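Local coordinates for sensor protein (PDB 2R8R) that is the N-terminal sensor region of KdpD, a membrane histidine kinase that probably uses ATP to phosphorylate a histidine in a two-component regulatory system, at residues R6-K19 with A156-L169. Numbering follows the deposited sequence.
Sequences RLKVFLGAAPGVGK and AFDLVLIDLPPREL. With SO4 (sulfate ion), chain C.
Leu11 and Ile162 close the last rung of a parallel strand pair, 7-12 beside 158-161, in the sheet of a P-loop NTPase fold; the loop after strand 7-12 is consistent with a Walker A motif. The Ile162 N to Leu11 O bond is 2.8 Å long and nearly straight (178° at the hydrogen), the end of a ladder of five that starts at Leu7 O. Strand 158-161 forms one edge of the sheet, while strand 7-12 also pairs with strand 119-125.

Packing is close around this rung and into the loop. Branched Ile162 fills the step between strand and loop: CG2 reaches Val17 O at 3.4 Å, and CD1 lies at the edge of the Phe10 ring, near its plane. Helix 19-32 packs against Phe10 as well, a place suited to a large apolar ring. CG1 of Val17 rests against both Leu164 CB and Leu169 CD2, joining the loop to the start of helix 166-174. A water bridges Ala13 N and Ile162 O, serving polar backbone atoms where the strands part.

The opposite end is looser and solvent-facing. Exposed Arg6 stays extended: CD lies over the face of the Phe157 ring, 3.8 Å from its centroid in a CH-pi contact, and the guanidinium beyond stacks nearly flat (12°) on the CZ end, its plane 3.5 Å from Phe157 CZ. Lys8 rests its aliphatic CG against Asp158 CB, while NZ stays 5.7 Å from Asp158 OD2.

In the loop, Gly16 and Gly18 take positive phi values, which glycine tolerates, and their amides, with those of Lys19 and Thr20, hold a sulfate, probably from the crystallisation liquor, where a nucleotide phosphate would be expected. Lys19 curls its side chain round the anion, and Gly16 N meets sulfate O1 at 3.0 Å, 173° at the hydrogen.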
loop_
_atom_site.group_PDB
_atom_site.type_symbol
_atom_site.label_atom_id
_atom_site.label_comp_id
_atom_site.label_asym_id
_atom_site.label_seq_id
_atom_site.Cartn_x
_atom_site.Cartn_y
_atom_site.Cartn_z
ATOM N N ARG A 6 4.246 10.208 12.572
ATOM C CA ARG A 6 4.414 10.703 11.202
ATOM C C ARG A 6 4.156 9.635 10.163
ATOM O O ARG A 6 4.751 8.548 10.217
ATOM C CB ARG A 6 5.828 11.236 11.031
ATOM C CG ARG A 6 6.048 12.493 11.855
ATOM C CD ARG A 6 7.494 12.893 11.870
ATOM N NE ARG A 6 7.655 14.189 12.541
ATOM C CZ ARG A 6 8.827 14.817 12.665
ATOM N NH1 ARG A 6 9.944 14.284 12.141
ATOM N NH2 ARG A 6 8.867 15.999 13.276
ATOM N N LEU A 7 3.291 9.982 9.203
ATOM C CA LEU A 7 2.969 9.136 8.059
ATOM C C LEU A 7 3.813 9.491 6.845
ATOM O O LEU A 7 3.826 10.648 6.417
ATOM C CB LEU A 7 1.495 9.327 7.662
ATOM C CG LEU A 7 0.863 8.374 6.627
ATOM C CD1 LEU A 7 0.963 6.841 7.002
ATOM C CD2 LEU A 7 -0.595 8.841 6.381
ATOM N N LYS A 8 4.460 8.471 6.271
ATOM C CA LYS A 8 5.090 8.529 4.959
ATOM C C LYS A 8 4.372 7.577 3.984
ATOM O O LYS A 8 4.263 6.377 4.234
ATOM C CB LYS A 8 6.582 8.197 5.064
ATOM C CG LYS A 8 7.349 8.373 3.763
ATOM C CD LYS A 8 8.820 8.046 3.916
ATOM C CE LYS A 8 9.586 8.379 2.589
ATOM N NZ LYS A 8 11.084 7.993 2.531
ATOM N N VAL A 9 3.874 8.136 2.879
ATOM C CA VAL A 9 3.168 7.384 1.853
ATOM C C VAL A 9 4.084 7.212 0.665
ATOM O O VAL A 9 4.586 8.200 0.133
ATOM C CB VAL A 9 1.893 8.125 1.376
ATOM C CG1 VAL A 9 1.076 7.299 0.268
ATOM C CG2 VAL A 9 1.032 8.527 2.583
ATOM N N PHE A 10 4.309 5.958 0.269
ATOM C CA PHE A 10 4.953 5.623 -1.012
ATOM C C PHE A 10 3.848 5.475 -2.037
ATOM O O PHE A 10 3.103 4.509 -2.001
ATOM C CB PHE A 10 5.772 4.360 -0.887
ATOM C CG PHE A 10 6.929 4.483 0.083
ATOM C CD1 PHE A 10 8.243 4.734 -0.384
ATOM C CD2 PHE A 10 6.725 4.366 1.467
ATOM C CE1 PHE A 10 9.317 4.841 0.535
ATOM C CE2 PHE A 10 7.803 4.476 2.385
ATOM C CZ PHE A 10 9.090 4.690 1.919
ATOM N N LEU A 11 3.731 6.479 -2.905
ATOM C CA LEU A 11 2.689 6.568 -3.923
ATOM C C LEU A 11 3.162 6.002 -5.257
ATOM O O LEU A 11 4.291 6.279 -5.678
ATOM C CB LEU A 11 2.277 8.020 -4.140
ATOM C CG LEU A 11 1.270 8.339 -5.271
ATOM C CD1 LEU A 11 -0.141 7.755 -4.946
ATOM C CD2 LEU A 11 1.226 9.880 -5.516
ATOM N N GLY A 12 2.290 5.246 -5.933
ATOM C CA GLY A 12 2.605 4.656 -7.222
ATOM C C GLY A 12 1.411 4.728 -8.165
ATOM O O GLY A 12 0.287 4.910 -7.708
ATOM N N ALA A 13 1.667 4.559 -9.478
ATOM C CA ALA A 13 0.633 4.566 -10.532
ATOM C C ALA A 13 -0.177 3.248 -10.614
ATOM O O ALA A 13 -1.321 3.239 -11.054
ATOM C CB ALA A 13 1.281 4.839 -11.894
ATOM N N ALA A 14 0.435 2.143 -10.184
ATOM C CA ALA A 14 -0.110 0.821 -10.409
ATOM C C ALA A 14 0.663 -0.191 -9.600
ATOM O O ALA A 14 1.769 0.099 -9.123
ATOM C CB ALA A 14 -0.039 0.418 -11.967
ATOM N N PRO A 15 0.087 -1.400 -9.464
ATOM C CA PRO A 15 0.785 -2.564 -8.982
ATOM C C PRO A 15 2.032 -2.858 -9.845
ATOM O O PRO A 15 1.968 -2.787 -11.080
ATOM C CB PRO A 15 -0.275 -3.680 -9.142
ATOM C CG PRO A 15 -1.552 -3.011 -9.067
ATOM C CD PRO A 15 -1.325 -1.706 -9.751
ATOM N N GLY A 16 3.138 -3.166 -9.180
ATOM C CA GLY A 16 4.352 -3.575 -9.843
ATOM C C GLY A 16 5.384 -2.492 -10.039
ATOM O O GLY A 16 6.413 -2.764 -10.612
ATOM N N VAL A 17 5.130 -1.273 -9.564
ATOM C CA VAL A 17 6.076 -0.168 -9.754
ATOM C C VAL A 17 7.206 -0.132 -8.724
ATOM O O VAL A 17 8.193 0.566 -8.920
ATOM C CB VAL A 17 5.355 1.215 -9.866
ATOM C CG1 VAL A 17 4.450 1.217 -11.104
ATOM C CG2 VAL A 17 4.598 1.598 -8.535
ATOM N N GLY A 18 7.093 -0.943 -7.672
ATOM C CA GLY A 18 8.128 -1.049 -6.640
ATOM C C GLY A 18 7.881 -0.326 -5.337
ATOM O O GLY A 18 8.800 -0.046 -4.599
ATOM N N LYS A 19 6.634 -0.048 -5.034
ATOM C CA LYS A 19 6.258 0.661 -3.787
ATOM C C LYS A 19 6.689 -0.073 -2.526
ATOM O O LYS A 19 7.316 0.519 -1.629
ATOM C CB LYS A 19 4.744 0.833 -3.712
ATOM C CG LYS A 19 4.099 1.679 -4.786
ATOM C CD LYS A 19 2.557 1.792 -4.528
ATOM C CE LYS A 19 1.751 0.462 -4.647
ATOM N NZ LYS A 19 1.946 -0.156 -6.029
ATOM N N ALA A 156 -0.568 13.657 4.998
ATOM C CA ALA A 156 0.611 12.825 5.264
ATOM C C ALA A 156 1.815 13.732 5.496
ATOM O O ALA A 156 1.969 14.734 4.818
ATOM C CB ALA A 156 0.877 11.879 4.110
ATOM N N PHE A 157 2.638 13.409 6.478
ATOM C CA PHE A 157 3.843 14.160 6.729
ATOM C C PHE A 157 4.768 14.183 5.496
ATOM O O PHE A 157 5.323 15.211 5.137
ATOM C CB PHE A 157 4.585 13.541 7.895
ATOM C CG PHE A 157 5.640 14.414 8.460
ATOM C CD1 PHE A 157 5.303 15.513 9.232
ATOM C CD2 PHE A 157 6.976 14.123 8.280
ATOM C CE1 PHE A 157 6.287 16.321 9.790
ATOM C CE2 PHE A 157 7.957 14.936 8.833
ATOM C CZ PHE A 157 7.603 16.042 9.575
ATOM N N ASP A 158 4.944 13.024 4.880
ATOM C CA ASP A 158 5.867 12.839 3.778
ATOM C C ASP A 158 5.160 12.016 2.689
ATOM O O ASP A 158 4.408 11.099 2.979
ATOM C CB ASP A 158 7.105 12.032 4.261
ATOM C CG ASP A 158 8.264 12.889 4.789
ATOM O OD1 ASP A 158 8.511 14.049 4.306
ATOM O OD2 ASP A 158 9.000 12.328 5.666
ATOM N N LEU A 159 5.425 12.362 1.438
ATOM C CA LEU A 159 4.946 11.593 0.322
ATOM C C LEU A 159 6.090 11.376 -0.649
ATOM O O LEU A 159 6.785 12.338 -1.019
ATOM C CB LEU A 159 3.770 12.316 -0.367
ATOM C CG LEU A 159 3.104 11.532 -1.515
ATOM C CD1 LEU A 159 1.670 11.170 -1.160
ATOM C CD2 LEU A 159 3.128 12.336 -2.784
ATOM N N VAL A 160 6.309 10.134 -1.058
ATOM C CA VAL A 160 7.294 9.853 -2.101
ATOM C C VAL A 160 6.654 9.141 -3.280
ATOM O O VAL A 160 5.932 8.149 -3.101
ATOM C CB VAL A 160 8.572 9.110 -1.538
ATOM C CG1 VAL A 160 8.227 7.854 -0.861
ATOM C CG2 VAL A 160 9.583 8.858 -2.623
ATOM N N LEU A 161 6.882 9.678 -4.486
ATOM C CA LEU A 161 6.487 9.012 -5.747
ATOM C C LEU A 161 7.475 7.943 -6.181
ATOM O O LEU A 161 8.667 8.211 -6.328
ATOM C CB LEU A 161 6.321 10.054 -6.878
ATOM C CG LEU A 161 5.796 9.576 -8.239
ATOM C CD1 LEU A 161 4.413 8.947 -8.087
ATOM C CD2 LEU A 161 5.827 10.774 -9.274
ATOM N N ILE A 162 6.971 6.714 -6.328
ATOM C CA ILE A 162 7.732 5.585 -6.839
ATOM C C ILE A 162 7.247 5.435 -8.285
ATOM O O ILE A 162 6.083 5.140 -8.546
ATOM C CB ILE A 162 7.523 4.298 -6.009
ATOM C CG1 ILE A 162 7.821 4.580 -4.526
ATOM C CG2 ILE A 162 8.310 3.094 -6.590
ATOM C CD1 ILE A 162 9.222 4.941 -4.237
ATOM N N ASP A 163 8.157 5.705 -9.214
ATOM C CA ASP A 163 7.827 5.845 -10.618
ATOM C C ASP A 163 8.448 4.675 -11.404
ATOM O O ASP A 163 9.480 4.137 -11.029
ATOM C CB ASP A 163 8.343 7.203 -11.102
ATOM C CG ASP A 163 8.036 7.488 -12.544
ATOM O OD1 ASP A 163 6.892 7.270 -13.002
ATOM O OD2 ASP A 163 8.939 8.013 -13.212
ATOM N N LEU A 164 7.790 4.284 -12.476
ATOM C CA LEU A 164 8.275 3.258 -13.372
ATOM C C LEU A 164 7.633 3.491 -14.733
ATOM O O LEU A 164 6.431 3.683 -14.802
ATOM C CB LEU A 164 7.928 1.870 -12.811
ATOM C CG LEU A 164 8.660 0.695 -13.470
ATOM C CD1 LEU A 164 10.134 0.603 -12.970
ATOM C CD2 LEU A 164 7.912 -0.599 -13.314
ATOM N N PRO A 165 8.424 3.466 -15.834
ATOM C CA PRO A 165 7.782 3.534 -17.182
ATOM C C PRO A 165 6.738 2.439 -17.477
ATOM O O PRO A 165 6.961 1.241 -17.175
ATOM C CB PRO A 165 8.969 3.367 -18.130
ATOM C CG PRO A 165 10.179 3.826 -17.294
ATOM C CD PRO A 165 9.890 3.326 -15.936
ATOM N N PRO A 166 5.589 2.833 -18.036
ATOM C CA PRO A 166 4.555 1.855 -18.411
ATOM C C PRO A 166 5.049 0.657 -19.233
ATOM O O PRO A 166 4.694 -0.468 -18.941
ATOM C CB PRO A 166 3.550 2.715 -19.196
ATOM C CG PRO A 166 3.714 4.086 -18.540
ATOM C CD PRO A 166 5.145 4.221 -18.311
ATOM N N ARG A 167 5.878 0.895 -20.223
ATOM C CA ARG A 167 6.410 -0.177 -21.057
ATOM C C ARG A 167 7.146 -1.230 -20.229
ATOM O O ARG A 167 7.006 -2.453 -20.427
ATOM C CB ARG A 167 7.342 0.407 -22.119
ATOM C CG ARG A 167 7.533 -0.480 -23.319
ATOM C CD ARG A 167 9.024 -0.640 -23.734
ATOM N NE ARG A 167 9.693 -1.522 -22.764
ATOM C CZ ARG A 167 10.714 -1.184 -21.970
ATOM N NH1 ARG A 167 11.256 0.007 -22.039
ATOM N NH2 ARG A 167 11.205 -2.060 -21.098
ATOM N N GLU A 168 7.922 -0.739 -19.285
ATOM C CA GLU A 168 8.637 -1.593 -18.376
ATOM C C GLU A 168 7.708 -2.333 -17.424
ATOM O O GLU A 168 7.920 -3.499 -17.141
ATOM C CB GLU A 168 9.641 -0.743 -17.600
ATOM C CG GLU A 168 10.619 -1.579 -16.894
ATOM C CD GLU A 168 11.668 -0.783 -16.145
ATOM O OE1 GLU A 168 12.029 0.351 -16.567
ATOM O OE2 GLU A 168 12.135 -1.341 -15.131
ATOM N N LEU A 169 6.682 -1.660 -16.919
ATOM C CA LEU A 169 5.651 -2.336 -16.099
ATOM C C LEU A 169 4.922 -3.478 -16.862
ATOM O O LEU A 169 4.687 -4.543 -16.307
ATOM C CB LEU A 169 4.636 -1.317 -15.551
ATOM C CG LEU A 169 3.634 -1.793 -14.491
ATOM C CD1 LEU A 169 4.291 -2.539 -13.348
ATOM C CD2 LEU A 169 2.810 -0.585 -13.978
HETATM S S SO4 C . 4.418 -2.658 -5.908
HETATM O O1 SO4 C . 3.138 -3.247 -6.195
HETATM O O2 SO4 C . 5.525 -3.321 -6.517
HETATM O O3 SO4 C . 4.201 -1.281 -6.363
HETATM O O4 SO4 C . 4.702 -2.856 -4.479
HETATM O O HOH W 1 1.667 12.337 9.323
HETATM O O HOH W 2 4.275 5.019 -10.443
#